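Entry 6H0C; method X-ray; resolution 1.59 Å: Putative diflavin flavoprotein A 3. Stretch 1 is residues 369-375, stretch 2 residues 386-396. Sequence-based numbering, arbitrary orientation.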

# COMPACT_ATOMS: atom_id res chain seq x y z
N PHE A 369 21.32 7.34 18.63
CA PHE A 369 20.91 6.77 17.36
C PHE A 369 20.94 5.24 17.38
O PHE A 369 21.82 4.64 17.98
CB PHE A 369 21.78 7.34 16.25
CG PHE A 369 21.55 8.81 16.01
CD1 PHE A 369 20.66 9.24 15.03
CD2 PHE A 369 22.20 9.77 16.77
CE1 PHE A 369 20.43 10.60 14.80
CE2 PHE A 369 21.97 11.12 16.55
CZ PHE A 369 21.09 11.54 15.57
N GLY A 370 19.95 4.62 16.74
CA GLY A 370 19.80 3.17 16.76
C GLY A 370 20.46 2.45 15.60
O GLY A 370 20.65 1.24 15.63
N PHE A 371 20.78 3.20 14.55
CA PHE A 371 21.66 2.72 13.50
C PHE A 371 22.32 3.94 12.88
O PHE A 371 21.87 5.07 13.09
CB PHE A 371 20.91 1.90 12.43
CG PHE A 371 19.68 2.57 11.85
CD1 PHE A 371 18.43 2.01 12.04
CD2 PHE A 371 19.79 3.73 11.10
CE1 PHE A 371 17.30 2.62 11.51
CE2 PHE A 371 18.66 4.34 10.56
CZ PHE A 371 17.42 3.78 10.76
N ASP A 372 23.40 3.72 12.14
CA ASP A 372 24.06 4.81 11.46
C ASP A 372 23.14 5.38 10.38
O ASP A 372 22.50 4.62 9.65
CB ASP A 372 25.39 4.35 10.86
CG ASP A 372 26.40 3.94 11.91
OD1 ASP A 372 26.45 4.60 12.97
OD2 ASP A 372 27.13 2.95 11.69
N THR A 373 23.06 6.70 10.30
CA THR A 373 22.20 7.38 9.34
C THR A 373 22.38 6.81 7.93
O THR A 373 23.49 6.62 7.46
CB THR A 373 22.48 8.89 9.32
OG1 THR A 373 22.11 9.44 10.60
CG2 THR A 373 21.67 9.57 8.23
N ILE A 374 21.26 6.53 7.28
CA ILE A 374 21.27 5.89 5.97
C ILE A 374 21.08 6.89 4.84
O ILE A 374 20.08 7.61 4.79
CB ILE A 374 20.16 4.83 5.88
CG1 ILE A 374 20.50 3.64 6.77
CG2 ILE A 374 19.96 4.38 4.45
CD1 ILE A 374 19.32 2.70 6.97
N ARG A 375 22.06 6.94 3.94
CA ARG A 375 21.99 7.79 2.76
C ARG A 375 22.07 6.96 1.48
O ARG A 375 23.10 6.35 1.20
CB ARG A 375 23.12 8.82 2.80
CG ARG A 375 23.01 9.81 3.96
CD ARG A 375 24.20 10.76 4.02
NE ARG A 375 23.99 11.83 4.99
CZ ARG A 375 24.33 11.75 6.28
NH1 ARG A 375 24.89 10.65 6.76
NH2 ARG A 375 24.11 12.78 7.09
N LYS A 386 18.39 -4.97 1.54
CA LYS A 386 18.89 -5.89 2.56
C LYS A 386 19.62 -5.13 3.66
O LYS A 386 19.51 -5.47 4.84
CB LYS A 386 19.81 -6.94 1.94
CG LYS A 386 19.15 -7.75 0.83
CD LYS A 386 17.91 -8.49 1.32
CE LYS A 386 18.28 -9.61 2.27
NZ LYS A 386 17.08 -10.35 2.75
N MET A 387 20.35 -4.10 3.27
CA MET A 387 21.03 -3.23 4.22
C MET A 387 20.02 -2.51 5.12
O MET A 387 20.17 -2.48 6.34
CB MET A 387 21.93 -2.22 3.49
CG MET A 387 22.53 -1.15 4.38
SD MET A 387 21.49 0.31 4.59
CE MET A 387 21.77 1.21 3.06
N CYS A 388 18.99 -1.93 4.51
CA CYS A 388 17.93 -1.27 5.28
C CYS A 388 17.21 -2.23 6.22
O CYS A 388 16.94 -1.91 7.38
CB CYS A 388 16.92 -0.61 4.33
SG CYS A 388 17.58 0.82 3.45
N GLU A 389 16.90 -3.42 5.72
CA GLU A 389 16.26 -4.44 6.53
C GLU A 389 17.14 -4.75 7.72
O GLU A 389 16.67 -4.86 8.85
CB GLU A 389 15.98 -5.70 5.68
CG GLU A 389 15.29 -6.83 6.42
CD GLU A 389 14.88 -7.97 5.49
OE1 GLU A 389 14.17 -8.89 5.95
OE2 GLU A 389 15.26 -7.96 4.30
N GLU A 390 18.45 -4.86 7.48
CA GLU A 390 19.40 -5.20 8.53
C GLU A 390 19.51 -4.08 9.55
O GLU A 390 19.63 -4.34 10.75
CB GLU A 390 20.78 -5.51 7.94
CG GLU A 390 21.68 -6.25 8.90
CD GLU A 390 21.10 -7.59 9.31
OE1 GLU A 390 21.25 -7.97 10.49
OE2 GLU A 390 20.50 -8.27 8.44
N ALA A 391 19.46 -2.84 9.08
CA ALA A 391 19.45 -1.68 9.97
C ALA A 391 18.22 -1.70 10.88
O ALA A 391 18.32 -1.41 12.08
CB ALA A 391 19.49 -0.39 9.16
N GLY A 392 17.07 -2.04 10.31
CA GLY A 392 15.85 -2.19 11.08
C GLY A 392 16.01 -3.25 12.16
O GLY A 392 15.62 -3.06 13.31
N THR A 393 16.60 -4.38 11.78
CA THR A 393 16.87 -5.43 12.75
C THR A 393 17.79 -4.93 13.85
O THR A 393 17.51 -5.15 15.02
CB THR A 393 17.50 -6.67 12.08
OG1 THR A 393 16.52 -7.28 11.22
CG2 THR A 393 17.94 -7.68 13.13
N ASP A 394 18.88 -4.24 13.48
CA ASP A 394 19.79 -3.65 14.47
C ASP A 394 19.07 -2.71 15.43
O ASP A 394 19.31 -2.74 16.64
CB ASP A 394 20.92 -2.89 13.77
CG ASP A 394 21.94 -3.81 13.12
OD1 ASP A 394 21.96 -5.02 13.45
OD2 ASP A 394 22.73 -3.32 12.28
N PHE A 395 18.19 -1.87 14.89
CA PHE A 395 17.39 -0.95 15.68
C PHE A 395 16.55 -1.73 16.68
O PHE A 395 16.50 -1.39 17.87
CB PHE A 395 16.49 -0.10 14.75
CG PHE A 395 15.95 1.17 15.38
CD1 PHE A 395 14.78 1.16 16.12
CD2 PHE A 395 16.61 2.38 15.20
CE1 PHE A 395 14.27 2.33 16.67
CE2 PHE A 395 16.11 3.55 15.75
CZ PHE A 395 14.94 3.52 16.49
N ALA A 396 15.91 -2.80 16.21
CA ALA A 396 15.06 -3.63 17.06
C ALA A 396 15.83 -4.27 18.22
O ALA A 396 15.39 -4.22 19.37
CB ALA A 396 14.39 -4.70 16.23

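A segment packing on a helix often needs no hydrogen bond to it, provided small and large apolar side chains are matched in shape, and this contact, which has none across it, illustrates the principle. At its centre lies Ala391, whose methyl group is short enough to let two bulky partners approach the helix. Its CB sits over one face of the Phe371 ring, 4.3 Å from the centroid in a CH-pi contact, and 3.8 Å from Ile374 CD1. Phe371, with chi1 in the p well, also brings CD1 to 3.4 Å from the backbone O of Ala391, an oxygen already engaged by Phe395 N one helical turn on (2.9 Å).

Along the helix in one direction, Phe371 CD1 meets Phe395 CD2 at 3.7 Å, the two rings oblique at 57°. Here Gly370 suits its place: its CA lies 3.6 Å from Phe395 CD2, and a CB would fall only 2.4 Å from that same atom. In the other direction, Ile374 CG2 reaches Met387 CE at 3.9 Å; the flexible methionine starts sideways, but its end comes nearer. Together the stretches bury 350 Å².

At the exposed margin, Asp394 points its CA-to-CB bond toward the other stretch, but its nearest atom is the backbone C, 4.3 Å from Gly370 O, and its carboxylate makes no salt bridge across the contact.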